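Local structure of protein (thiaminase I) (Bacillus subtilis, 3THI) at residues Leu50-Leu55 / Val266-Lys271; Leu69-Ser74 / Glu96-Pro101; Glu137-Pro142 / Glu201-Tyr206; Lys145-Asn150 / Asn197-Lys202; Pro179-Leu184 / Lys351-Val356. The protein probably catalyses thiamin degradation by base exchange, replacing the thiazole portion of thiamin with another base such as pyridine. All blocks are in the same frame, centred on the assembly; numbering follows the deposited sequence.

Contact 1 (Leu50-Leu55 / Val266-Lys271); sequences LDVFVL and VSVNSK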
# COMPACT_ATOMS: atom_id res chain seq x y z
N LEU A 50 14.05 1.88 18.78
CA LEU A 50 13.76 1.17 17.54
C LEU A 50 14.69 1.81 16.51
O LEU A 50 14.49 2.95 16.09
CB LEU A 50 12.31 1.37 17.12
CG LEU A 50 11.88 0.57 15.89
CD1 LEU A 50 12.09 -0.92 16.12
CD2 LEU A 50 10.41 0.86 15.61
N ASP A 51 15.73 1.06 16.14
CA ASP A 51 16.75 1.53 15.21
C ASP A 51 16.37 1.67 13.75
O ASP A 51 16.72 2.66 13.12
CB ASP A 51 17.99 0.66 15.33
CG ASP A 51 18.54 0.62 16.73
OD1 ASP A 51 18.77 1.71 17.30
OD2 ASP A 51 18.71 -0.49 17.26
N VAL A 52 15.73 0.64 13.21
CA VAL A 52 15.31 0.64 11.80
C VAL A 52 13.86 0.15 11.77
O VAL A 52 13.49 -0.77 12.49
CB VAL A 52 16.20 -0.30 10.94
CG1 VAL A 52 15.78 -0.24 9.48
CG2 VAL A 52 17.65 0.10 11.06
N PHE A 53 13.06 0.77 10.92
CA PHE A 53 11.65 0.42 10.84
C PHE A 53 11.09 0.82 9.49
O PHE A 53 11.63 1.70 8.82
CB PHE A 53 10.88 1.14 11.95
CG PHE A 53 11.27 2.58 12.13
CD1 PHE A 53 10.70 3.58 11.36
CD2 PHE A 53 12.28 2.93 13.03
CE1 PHE A 53 11.12 4.91 11.49
CE2 PHE A 53 12.70 4.25 13.16
CZ PHE A 53 12.12 5.24 12.39
N VAL A 54 10.01 0.16 9.11
CA VAL A 54 9.35 0.43 7.86
C VAL A 54 8.03 1.12 8.20
O VAL A 54 7.27 0.66 9.06
CB VAL A 54 9.12 -0.88 7.07
CG1 VAL A 54 8.65 -0.57 5.65
CG2 VAL A 54 10.42 -1.68 7.02
N LEU A 55 7.77 2.25 7.55
CA LEU A 55 6.57 3.04 7.81
C LEU A 55 5.85 3.36 6.52
O LEU A 55 6.44 3.29 5.44
CB LEU A 55 6.96 4.36 8.49
CG LEU A 55 7.94 5.22 7.67
CD1 LEU A 55 7.27 6.50 7.17
CD2 LEU A 55 9.15 5.56 8.50
N VAL A 266 11.82 2.16 4.43
CA VAL A 266 12.64 1.76 5.57
C VAL A 266 13.40 3.00 6.01
O VAL A 266 14.14 3.60 5.21
CB VAL A 266 13.66 0.65 5.19
CG1 VAL A 266 14.19 -0.02 6.46
CG2 VAL A 266 13.04 -0.36 4.24
N SER A 267 13.19 3.40 7.26
CA SER A 267 13.86 4.57 7.82
C SER A 267 14.71 4.22 9.03
O SER A 267 14.57 3.13 9.59
CB SER A 267 12.85 5.67 8.15
OG SER A 267 12.24 6.13 6.96
N VAL A 268 15.60 5.13 9.40
CA VAL A 268 16.50 4.94 10.53
C VAL A 268 16.23 5.98 11.61
O VAL A 268 16.04 7.16 11.32
CB VAL A 268 17.98 5.06 10.07
CG1 VAL A 268 18.91 4.99 11.25
CG2 VAL A 268 18.30 3.98 9.05
N ASN A 269 16.20 5.53 12.85
CA ASN A 269 15.95 6.40 13.99
C ASN A 269 17.10 7.40 14.14
O ASN A 269 18.26 7.02 14.10
CB ASN A 269 15.83 5.56 15.26
CG ASN A 269 15.10 6.28 16.36
OD1 ASN A 269 15.35 7.45 16.64
ND2 ASN A 269 14.16 5.58 16.99
N SER A 270 16.77 8.68 14.32
CA SER A 270 17.82 9.69 14.49
C SER A 270 18.59 9.47 15.77
O SER A 270 19.72 9.92 15.90
CB SER A 270 17.23 11.11 14.48
OG SER A 270 16.38 11.33 15.58
N LYS A 271 17.99 8.74 16.71
CA LYS A 271 18.62 8.46 17.99
C LYS A 271 19.42 7.17 18.01
O LYS A 271 20.04 6.85 19.02
CB LYS A 271 17.56 8.44 19.10
CG LYS A 271 16.68 9.68 19.16
CD LYS A 271 17.49 10.97 19.36
CE LYS A 271 16.58 12.21 19.47
NZ LYS A 271 15.60 12.11 20.60
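F53 and S267 face each other as a hydrogen-bonded pair of antiparallel strands: S267 N reaches F53 O at 2.8 Å, and F53 N reaches S267 O at 3.1 Å. With CG set between its own backbone N and carbonyl carbon (chi1 44°), the F53 ring folds back over the neighbouring strand. One ring face lies over S267 O, and CE1 comes within 3.8 Å of S267 CB, an approach that the small serine side chain allows. On the other face of the sheet, V52 CG1 presses on V266 CG1 at 3.4 Å, tighter than usual, and V54 CG2 meets V266 CG2; beta-branched valines suit such extended backbone. N269 adds two bonds, one from each of its nitrogens. Its N gives D51 O a nearly straight bond of 2.9 Å, while ND2 binds L50 O at 2.8 Å, with L50 O close to the plane of the N269 amide. N269 OD1 accepts K271 N in an Asx turn, so the amide is held from both ends. The two strands belong to the core sheet of one lobe of what is probably a periplasmic-binding-protein-like fold. Farther out, L281 and M285 of helix 275-286 pack on V52, W39 meets the F53 ring, and Y98 O binds S267 OG.

Contact 2 (Leu69-Ser74 / Glu96-Pro101); sequences LLPFGS and EVYGLP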
# COMPACT_ATOMS: atom_id res chain seq x y z
N LEU A 69 13.65 10.81 12.27
CA LEU A 69 14.44 10.10 11.27
C LEU A 69 15.82 10.62 10.96
O LEU A 69 16.13 11.79 11.17
CB LEU A 69 13.63 9.99 9.98
CG LEU A 69 12.18 9.53 10.13
CD1 LEU A 69 11.57 9.37 8.75
CD2 LEU A 69 12.09 8.22 10.92
N LEU A 70 16.66 9.69 10.50
CA LEU A 70 18.03 9.98 10.12
C LEU A 70 18.05 9.95 8.59
O LEU A 70 17.74 8.93 7.98
CB LEU A 70 18.98 8.92 10.70
CG LEU A 70 20.46 9.29 10.62
CD1 LEU A 70 20.73 10.51 11.50
CD2 LEU A 70 21.32 8.09 11.04
N PRO A 71 18.43 11.07 7.96
CA PRO A 71 18.47 11.11 6.49
C PRO A 71 19.53 10.24 5.85
O PRO A 71 20.57 9.94 6.45
CB PRO A 71 18.71 12.59 6.20
CG PRO A 71 19.56 13.02 7.37
CD PRO A 71 18.87 12.35 8.54
N PHE A 72 19.24 9.80 4.63
CA PHE A 72 20.17 9.00 3.85
C PHE A 72 20.84 9.89 2.80
O PHE A 72 20.18 10.47 1.94
CB PHE A 72 19.43 7.87 3.11
CG PHE A 72 18.89 6.80 4.01
CD1 PHE A 72 17.68 6.97 4.67
CD2 PHE A 72 19.57 5.59 4.16
CE1 PHE A 72 17.15 5.96 5.46
CE2 PHE A 72 19.05 4.57 4.95
CZ PHE A 72 17.84 4.76 5.60
N GLY A 73 22.16 10.04 2.90
CA GLY A 73 22.88 10.82 1.90
C GLY A 73 22.97 9.89 0.70
O GLY A 73 22.73 8.68 0.84
N SER A 74 23.28 10.42 -0.47
CA SER A 74 23.38 9.59 -1.68
C SER A 74 24.41 8.47 -1.48
O SER A 74 24.36 7.44 -2.16
CB SER A 74 23.75 10.45 -2.90
OG SER A 74 25.03 11.04 -2.72
N GLU A 96 16.22 16.03 1.36
CA GLU A 96 16.89 14.80 1.77
C GLU A 96 16.04 13.53 1.65
O GLU A 96 14.81 13.57 1.79
CB GLU A 96 17.35 14.92 3.23
CG GLU A 96 18.21 16.13 3.53
CD GLU A 96 18.68 16.17 4.97
OE1 GLU A 96 17.87 16.51 5.85
OE2 GLU A 96 19.87 15.86 5.22
N VAL A 97 16.70 12.41 1.35
CA VAL A 97 16.01 11.12 1.26
C VAL A 97 15.89 10.66 2.72
O VAL A 97 16.88 10.63 3.45
CB VAL A 97 16.84 10.09 0.47
CG1 VAL A 97 16.16 8.72 0.50
CG2 VAL A 97 17.02 10.56 -0.96
N TYR A 98 14.68 10.37 3.17
CA TYR A 98 14.47 9.95 4.55
C TYR A 98 14.01 8.50 4.74
O TYR A 98 13.79 8.06 5.86
CB TYR A 98 13.51 10.91 5.25
CG TYR A 98 14.22 12.06 5.95
CD1 TYR A 98 14.74 11.90 7.23
CD2 TYR A 98 14.37 13.29 5.32
CE1 TYR A 98 15.39 12.94 7.88
CE2 TYR A 98 15.03 14.35 5.96
CZ TYR A 98 15.54 14.16 7.24
OH TYR A 98 16.20 15.18 7.89
N GLY A 99 13.93 7.77 3.63
CA GLY A 99 13.49 6.39 3.69
C GLY A 99 13.84 5.65 2.42
O GLY A 99 13.98 6.25 1.35
N LEU A 100 14.04 4.34 2.54
CA LEU A 100 14.35 3.52 1.39
C LEU A 100 13.10 2.77 0.99
O LEU A 100 12.62 1.90 1.72
CB LEU A 100 15.49 2.54 1.72
CG LEU A 100 16.81 3.14 2.24
CD1 LEU A 100 17.88 2.08 2.27
CD2 LEU A 100 17.28 4.30 1.38
N PRO A 101 12.53 3.12 -0.17
CA PRO A 101 11.32 2.49 -0.70
C PRO A 101 11.45 0.96 -0.74
O PRO A 101 12.35 0.41 -1.39
CB PRO A 101 11.22 3.09 -2.10
CG PRO A 101 11.79 4.44 -1.90
CD PRO A 101 13.01 4.16 -1.10
O HOH W 1 15.44 7.65 7.90
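P71 and F72 pack against V97, Y98 and L100 in a mainly apolar crossing of two chain segments that run about 90° to each other, in the same lobe as the N terminus. A single direct hydrogen bond fixes the crossing: F72 N binds V97 O at 2.8 Å, nearly straight at 173°. P71 lies over one face of the Y98 ring. Its CB stands 3.9 Å from the ring centroid in a CH-pi contact, offset toward the rim, and P71 CD touches Y98 CE1 at 3.6 Å. The compact, rigid pyrrolidine ring suits this face, and it lies alongside E96 as well, whose OE2 is 3.6 Å from P71 CG. L69 adds its CB, which comes to 3.5 Å from Y98 CD1. Both segments border strand 260-269, which pairs antiparallel with 69-70 and with 96-112, so the crossing lies where two neighbours of one strand come together. F72 repeats the CH-pi theme with the roles reversed. Having CG anti to the carbonyl carbon (chi1 -69°) carries its ring to L100, whose CD2 sits over the centre of one ring face, 3.9 Å from the centroid, while V97 O lies at the ring edge. A water donates to L70 O at 2.6 Å and to Y98 O at 2.7 Å, satisfying two carbonyls that could not bond to each other. Beyond these residues, V64 of helix 60-65 touches Y98, and A282 of helix 275-286 touches F72.

Contact 3 (Glu137-Pro142 / Glu201-Tyr206); sequences EQIPPP and EKPSQY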
# COMPACT_ATOMS: atom_id res chain seq x y z
N GLU A 137 -27.39 -6.23 1.42
CA GLU A 137 -26.45 -5.86 2.46
C GLU A 137 -25.72 -7.07 3.04
O GLU A 137 -24.90 -6.93 3.93
CB GLU A 137 -27.18 -5.11 3.57
CG GLU A 137 -27.42 -3.65 3.26
CD GLU A 137 -26.13 -2.87 3.17
OE1 GLU A 137 -25.59 -2.51 4.23
OE2 GLU A 137 -25.65 -2.60 2.05
N GLN A 138 -26.02 -8.25 2.51
CA GLN A 138 -25.43 -9.49 2.97
C GLN A 138 -23.91 -9.51 2.79
O GLN A 138 -23.38 -8.92 1.85
CB GLN A 138 -26.05 -10.67 2.23
CG GLN A 138 -25.79 -10.67 0.74
CD GLN A 138 -26.60 -11.73 0.01
OE1 GLN A 138 -26.21 -12.90 -0.04
NE2 GLN A 138 -27.72 -11.32 -0.54
N ILE A 139 -23.23 -10.19 3.71
CA ILE A 139 -21.78 -10.30 3.68
C ILE A 139 -21.41 -11.78 3.50
O ILE A 139 -21.61 -12.59 4.41
CB ILE A 139 -21.16 -9.77 5.00
CG1 ILE A 139 -21.71 -8.38 5.35
CG2 ILE A 139 -19.65 -9.68 4.89
CD1 ILE A 139 -21.43 -7.97 6.76
N PRO A 140 -20.78 -12.14 2.37
CA PRO A 140 -20.38 -11.30 1.25
C PRO A 140 -21.49 -11.12 0.22
O PRO A 140 -22.56 -11.70 0.36
CB PRO A 140 -19.22 -12.08 0.66
CG PRO A 140 -19.72 -13.49 0.78
CD PRO A 140 -20.29 -13.52 2.18
N PRO A 141 -21.25 -10.29 -0.81
CA PRO A 141 -22.23 -10.05 -1.87
C PRO A 141 -22.61 -11.36 -2.56
O PRO A 141 -21.90 -12.36 -2.44
CB PRO A 141 -21.45 -9.14 -2.84
CG PRO A 141 -20.64 -8.33 -1.92
CD PRO A 141 -20.13 -9.33 -0.91
N PRO A 142 -23.76 -11.38 -3.25
CA PRO A 142 -24.14 -12.62 -3.92
C PRO A 142 -23.13 -12.94 -5.01
O PRO A 142 -22.38 -12.07 -5.46
CB PRO A 142 -25.50 -12.27 -4.54
CG PRO A 142 -26.04 -11.22 -3.64
CD PRO A 142 -24.81 -10.36 -3.40
N GLU A 201 -23.34 -0.98 1.99
CA GLU A 201 -22.83 -0.33 3.19
C GLU A 201 -22.12 -1.28 4.14
O GLU A 201 -20.96 -1.07 4.47
CB GLU A 201 -23.96 0.41 3.92
CG GLU A 201 -23.50 1.24 5.12
CD GLU A 201 -24.63 2.05 5.74
OE1 GLU A 201 -25.74 2.08 5.16
OE2 GLU A 201 -24.41 2.65 6.82
N LYS A 202 -22.84 -2.30 4.61
CA LYS A 202 -22.27 -3.26 5.54
C LYS A 202 -21.12 -4.04 4.92
O LYS A 202 -20.09 -4.22 5.57
CB LYS A 202 -23.34 -4.22 6.07
CG LYS A 202 -24.24 -3.60 7.13
CD LYS A 202 -25.29 -4.60 7.60
CE LYS A 202 -25.85 -4.23 8.96
NZ LYS A 202 -24.82 -4.40 10.04
N PRO A 203 -21.28 -4.53 3.68
CA PRO A 203 -20.16 -5.27 3.09
C PRO A 203 -18.90 -4.41 2.98
O PRO A 203 -17.82 -4.88 3.30
CB PRO A 203 -20.71 -5.67 1.72
CG PRO A 203 -22.16 -5.88 2.01
CD PRO A 203 -22.49 -4.68 2.85
N SER A 204 -19.06 -3.14 2.59
CA SER A 204 -17.91 -2.25 2.47
C SER A 204 -17.30 -1.88 3.82
O SER A 204 -16.11 -1.60 3.91
CB SER A 204 -18.28 -0.96 1.73
OG SER A 204 -18.97 -0.06 2.58
N GLN A 205 -18.12 -1.92 4.88
CA GLN A 205 -17.66 -1.57 6.22
C GLN A 205 -17.27 -2.74 7.10
O GLN A 205 -16.80 -2.56 8.22
CB GLN A 205 -18.72 -0.73 6.94
CG GLN A 205 -19.00 0.58 6.25
CD GLN A 205 -17.72 1.35 6.00
OE1 GLN A 205 -17.01 1.70 6.95
NE2 GLN A 205 -17.41 1.59 4.74
N TYR A 206 -17.45 -3.94 6.57
CA TYR A 206 -17.15 -5.16 7.30
C TYR A 206 -15.69 -5.32 7.72
O TYR A 206 -14.77 -5.06 6.95
CB TYR A 206 -17.59 -6.37 6.48
CG TYR A 206 -17.32 -7.68 7.16
CD1 TYR A 206 -18.12 -8.12 8.20
CD2 TYR A 206 -16.25 -8.48 6.75
CE1 TYR A 206 -17.88 -9.34 8.82
CE2 TYR A 206 -16.00 -9.69 7.37
CZ TYR A 206 -16.81 -10.11 8.39
OH TYR A 206 -16.56 -11.32 8.99
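E137 brings its carboxylate to the start of helix 201-205 and touches two successive backbone nitrogens there. OE1 accepts from K202 N at 2.8 Å (N-H...O 165°), met on the syn side but 27° out of the carboxylate plane; OE2 accepts from E201 N at 2.8 Å in a bent, weak bond. The bend at chi2 (-66°) curls the chain so that both oxygens arrive at the helix end, which a glutamate is long enough to reach. The same OE1 rests 3.4 Å from K202 CB. Q138 contributes its backbone: its O lies 3.3 Å from P203 CG, while its side chain turns to S136. I139 supplies the apolar part. Because CG2 stands anti to the backbone N, this methyl comes over one face of the Y206 ring, 4.0 Å from the centroid, in a CH-pi contact. I139 CD1 meets Y206 CD1 at 3.6 Å, and CG1 leans toward P203, so one branched side chain serves both partners. W219 of helix 215-222 touches I139 and Y206, continuing this patch. Farther along, P141 O binds S224 OG and ties the loop down. P203 suits the first turn of a helix, where its lacking N-H costs no bond. The arrangement is N-terminal capping of helix 201-205 by a side chain from a distant loop, through one good bond and one weak; the helix dipole probably favours the carboxylate.

Contact 4 (Lys145-Asn150 / Asn197-Lys202); sequences KGLLIN and NMAGEK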
# COMPACT_ATOMS: atom_id res chain seq x y z
N LYS A 145 -22.22 -10.69 -8.26
CA LYS A 145 -23.03 -9.49 -8.16
C LYS A 145 -22.40 -8.42 -7.28
O LYS A 145 -22.03 -8.67 -6.14
CB LYS A 145 -24.43 -9.82 -7.60
CG LYS A 145 -25.39 -10.38 -8.62
CD LYS A 145 -26.70 -10.80 -7.95
CE LYS A 145 -27.40 -9.64 -7.23
NZ LYS A 145 -28.52 -10.12 -6.36
N GLY A 146 -22.23 -7.23 -7.85
CA GLY A 146 -21.68 -6.13 -7.10
C GLY A 146 -20.18 -5.99 -6.98
O GLY A 146 -19.40 -6.75 -7.58
N LEU A 147 -19.80 -4.99 -6.20
CA LEU A 147 -18.41 -4.66 -5.94
C LEU A 147 -17.96 -5.11 -4.56
O LEU A 147 -18.67 -4.93 -3.57
CB LEU A 147 -18.20 -3.15 -6.04
CG LEU A 147 -16.82 -2.64 -5.59
CD1 LEU A 147 -15.76 -3.09 -6.58
CD2 LEU A 147 -16.84 -1.13 -5.46
N LEU A 148 -16.76 -5.68 -4.51
CA LEU A 148 -16.16 -6.08 -3.25
C LEU A 148 -15.05 -5.05 -3.03
O LEU A 148 -14.20 -4.86 -3.89
CB LEU A 148 -15.55 -7.48 -3.33
CG LEU A 148 -16.46 -8.68 -3.04
CD1 LEU A 148 -15.72 -9.97 -3.33
CD2 LEU A 148 -16.85 -8.63 -1.59
N ILE A 149 -15.13 -4.33 -1.92
CA ILE A 149 -14.11 -3.35 -1.59
C ILE A 149 -14.07 -3.06 -0.10
O ILE A 149 -15.10 -2.96 0.56
CB ILE A 149 -14.29 -2.03 -2.38
CG1 ILE A 149 -13.06 -1.13 -2.16
CG2 ILE A 149 -15.58 -1.33 -1.97
CD1 ILE A 149 -13.14 0.23 -2.85
N ASN A 150 -12.86 -2.99 0.42
CA ASN A 150 -12.64 -2.70 1.82
C ASN A 150 -12.61 -1.18 2.03
O ASN A 150 -11.71 -0.48 1.54
CB ASN A 150 -11.32 -3.34 2.29
CG ASN A 150 -11.08 -3.17 3.77
OD1 ASN A 150 -11.78 -2.42 4.45
ND2 ASN A 150 -10.09 -3.88 4.29
N ASN A 197 -22.13 2.56 -2.67
CA ASN A 197 -23.37 2.20 -3.33
C ASN A 197 -23.22 0.89 -4.13
O ASN A 197 -24.14 0.05 -4.17
CB ASN A 197 -23.81 3.32 -4.27
CG ASN A 197 -25.20 3.10 -4.82
OD1 ASN A 197 -26.17 3.01 -4.05
ND2 ASN A 197 -25.31 2.99 -6.13
N MET A 198 -22.06 0.72 -4.76
CA MET A 198 -21.79 -0.49 -5.54
C MET A 198 -21.49 -1.73 -4.70
O MET A 198 -21.88 -2.84 -5.04
CB MET A 198 -20.64 -0.24 -6.53
CG MET A 198 -20.97 0.80 -7.61
SD MET A 198 -19.74 0.84 -8.93
CE MET A 198 -18.59 2.16 -8.32
N ALA A 199 -20.81 -1.50 -3.57
CA ALA A 199 -20.40 -2.57 -2.67
C ALA A 199 -21.42 -2.95 -1.60
O ALA A 199 -21.50 -4.11 -1.19
CB ALA A 199 -19.08 -2.20 -2.01
N GLY A 200 -22.20 -1.96 -1.17
CA GLY A 200 -23.16 -2.19 -0.11
C GLY A 200 -22.53 -1.58 1.13
O GLY A 200 -21.31 -1.65 1.31
N GLU A 201 -23.34 -0.98 1.99
CA GLU A 201 -22.83 -0.33 3.19
C GLU A 201 -22.12 -1.28 4.14
O GLU A 201 -20.96 -1.07 4.47
CB GLU A 201 -23.96 0.41 3.92
CG GLU A 201 -23.50 1.24 5.12
CD GLU A 201 -24.63 2.05 5.74
OE1 GLU A 201 -25.74 2.08 5.16
OE2 GLU A 201 -24.41 2.65 6.82
N LYS A 202 -22.84 -2.30 4.61
CA LYS A 202 -22.27 -3.26 5.54
C LYS A 202 -21.12 -4.04 4.92
O LYS A 202 -20.09 -4.22 5.57
CB LYS A 202 -23.34 -4.22 6.07
CG LYS A 202 -24.24 -3.60 7.13
CD LYS A 202 -25.29 -4.60 7.60
CE LYS A 202 -25.85 -4.23 8.96
NZ LYS A 202 -24.82 -4.40 10.04
O HOH W 2 -19.20 -5.64 -1.16
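M198, near the end of helix 186-199, meets strand 147-149 with both backbone and side chain. Its O accepts L147 N at 3.2 Å; the bond is straight at the hydrogen, 168°, but the donor stands well above the carbonyl plane. M198 CB touches L147 CB at 3.8 Å, and L147 CD2 is only a little farther from the same carbon. I131 of helix 124-131 packs on both side chains. A199 comes next, small enough for a close fit: its CA makes a CA-H...O contact of 3.1 Å with L147 O, and its CB meets I149 CG2 at 3.6 Å. I149 presents that methyl because CG2 lies between its backbone N and carbonyl carbon, leaving CG1 anti to N (chi1 -171°). A water sits 2.6 Å from L147 O and 2.8 Å from A199 O. G200 then breaks the helix with positive phi, at backbone angles that call for glycine, and takes the N-cap position of helix 201-205. G146 also has positive phi, a conformation that suits glycine. L148 bonds to A227 and I229 of a parallel strand, whereas L147 turns its N-H to the helix. There a carbonyl of the last helical turn takes up this buried N-H, perhaps aided by partial negative charge at the helix end.

Contact 5 (Pro179-Leu184 / Lys351-Val356); sequences PPLDPL and KDAKQV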
# COMPACT_ATOMS: atom_id res chain seq x y z
N PRO A 179 -6.13 19.56 3.54
CA PRO A 179 -7.37 20.26 3.20
C PRO A 179 -8.41 20.41 4.31
O PRO A 179 -8.42 19.65 5.29
CB PRO A 179 -7.91 19.45 2.03
CG PRO A 179 -7.55 18.07 2.42
CD PRO A 179 -6.13 18.20 2.97
N PRO A 180 -9.27 21.43 4.18
CA PRO A 180 -10.32 21.65 5.18
C PRO A 180 -11.31 20.49 5.17
O PRO A 180 -11.50 19.85 4.13
CB PRO A 180 -10.97 22.95 4.71
CG PRO A 180 -9.85 23.66 3.98
CD PRO A 180 -9.25 22.53 3.20
N LEU A 181 -11.85 20.17 6.34
CA LEU A 181 -12.83 19.10 6.46
C LEU A 181 -14.23 19.71 6.34
O LEU A 181 -15.25 19.03 6.55
CB LEU A 181 -12.69 18.42 7.82
CG LEU A 181 -11.50 17.47 7.95
CD1 LEU A 181 -11.41 16.98 9.34
CD2 LEU A 181 -11.67 16.32 7.00
N ASP A 182 -14.26 21.00 6.00
CA ASP A 182 -15.49 21.77 5.85
C ASP A 182 -15.11 23.03 5.07
O ASP A 182 -14.41 23.90 5.58
CB ASP A 182 -16.05 22.13 7.23
CG ASP A 182 -17.31 22.96 7.17
OD1 ASP A 182 -17.82 23.27 6.06
OD2 ASP A 182 -17.82 23.32 8.25
N PRO A 183 -15.61 23.15 3.83
CA PRO A 183 -16.49 22.20 3.15
C PRO A 183 -15.76 21.00 2.55
O PRO A 183 -14.63 21.12 2.08
CB PRO A 183 -17.11 23.05 2.06
CG PRO A 183 -15.96 23.90 1.63
CD PRO A 183 -15.36 24.32 2.97
N LEU A 184 -16.39 19.83 2.60
CA LEU A 184 -15.78 18.63 2.02
C LEU A 184 -15.93 18.75 0.52
O LEU A 184 -16.82 19.45 0.04
CB LEU A 184 -16.49 17.37 2.52
CG LEU A 184 -16.19 16.94 3.95
CD1 LEU A 184 -17.18 15.89 4.36
CD2 LEU A 184 -14.76 16.43 4.04
N LYS A 351 -7.91 12.32 12.97
CA LYS A 351 -8.88 12.28 14.07
C LYS A 351 -10.08 13.16 13.72
O LYS A 351 -11.23 12.76 13.91
CB LYS A 351 -8.24 12.76 15.38
CG LYS A 351 -7.17 11.84 15.93
CD LYS A 351 -6.77 12.20 17.35
CE LYS A 351 -5.79 11.19 17.94
NZ LYS A 351 -5.68 11.30 19.43
N ASP A 352 -9.79 14.34 13.19
CA ASP A 352 -10.81 15.29 12.78
C ASP A 352 -11.69 14.74 11.67
O ASP A 352 -12.89 15.02 11.62
CB ASP A 352 -10.15 16.58 12.27
CG ASP A 352 -9.57 17.43 13.38
OD1 ASP A 352 -9.96 17.24 14.56
OD2 ASP A 352 -8.72 18.29 13.07
N ALA A 353 -11.06 14.01 10.74
CA ALA A 353 -11.77 13.43 9.60
C ALA A 353 -12.81 12.39 9.98
O ALA A 353 -13.90 12.40 9.41
CB ALA A 353 -10.78 12.83 8.61
N LYS A 354 -12.50 11.51 10.93
CA LYS A 354 -13.47 10.49 11.32
C LYS A 354 -14.72 11.03 12.03
O LYS A 354 -15.71 10.32 12.24
CB LYS A 354 -12.83 9.34 12.12
CG LYS A 354 -12.60 9.60 13.60
CD LYS A 354 -12.21 8.30 14.29
CE LYS A 354 -12.10 8.46 15.80
NZ LYS A 354 -11.87 7.15 16.50
N GLN A 355 -14.69 12.32 12.37
CA GLN A 355 -15.83 12.96 13.01
C GLN A 355 -16.72 13.61 11.97
O GLN A 355 -17.78 14.15 12.30
CB GLN A 355 -15.35 14.05 13.96
CG GLN A 355 -14.46 13.59 15.06
CD GLN A 355 -14.28 14.68 16.09
OE1 GLN A 355 -15.01 14.71 17.07
NE2 GLN A 355 -13.37 15.62 15.83
N VAL A 356 -16.32 13.55 10.70
CA VAL A 356 -17.08 14.19 9.64
C VAL A 356 -17.31 13.34 8.38
O VAL A 356 -18.37 13.41 7.76
CB VAL A 356 -16.42 15.58 9.30
CG1 VAL A 356 -15.30 15.43 8.30
CG2 VAL A 356 -17.47 16.57 8.84
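L181, in the loop between helices 154-169 and 186-199, presses its side chain onto helix 346-353 near its C-terminal part, an apolar contact with no hydrogen bond between the two segments. Its two methyls divide the work. CD1 lies against the D352 methylene and the backbone that follows it, although the exact closeness there is doubtful. CD2 meets A353 CB at 3.9 Å and V356 CG1 at 4.0 Å. CD1 continues the chain anti to CA (chi2 175°), which gives leucine the length to straddle the turn, and the short A353 side chain lets CD2 approach the helix. V356 N binds A353 O at 3.0 Å, and V356 then takes the N-cap position of helix 357-361, so the joint between two helices supplies the surface on which the loop rests. V356 holds CG1 between its backbone N and carbonyl carbon (chi1 85°), which turns this methyl to L181 CB as well. L184 approaches the same methyl more loosely, its CD1 standing 4.4 Å from V356 CG1, and also touches L357 and A360 of helix 357-361 and Y161 of helix 154-169. One polar tie lies nearby, from W349 NE1 to P179 O.

From the N terminus, contact 1 opens at 50-55, and contact 2 opens and closes within its span, between 69 and 101. The two touch through strand 260-269 in one lobe. Contact 3 opens at 137-142, contact 4 at 145-150 and contact 5 at 179-184. Contact 4 then closes at 197-202 and contact 3 at 201-206; sharing E201 and K202, they gather a loop, a strand and two successive helices on the opposite side of the chain's centre from contact 1, with centres about 38 Å (contact 3) and 37 Å (contact 4) from its centre. Contact 1 closes at 266-271, enclosing contacts 2, 3 and 4. Contact 5, closing last at 351-356, crosses contacts 1, 3 and 4 and ties the C-terminal helices to the loop before helix 186-199.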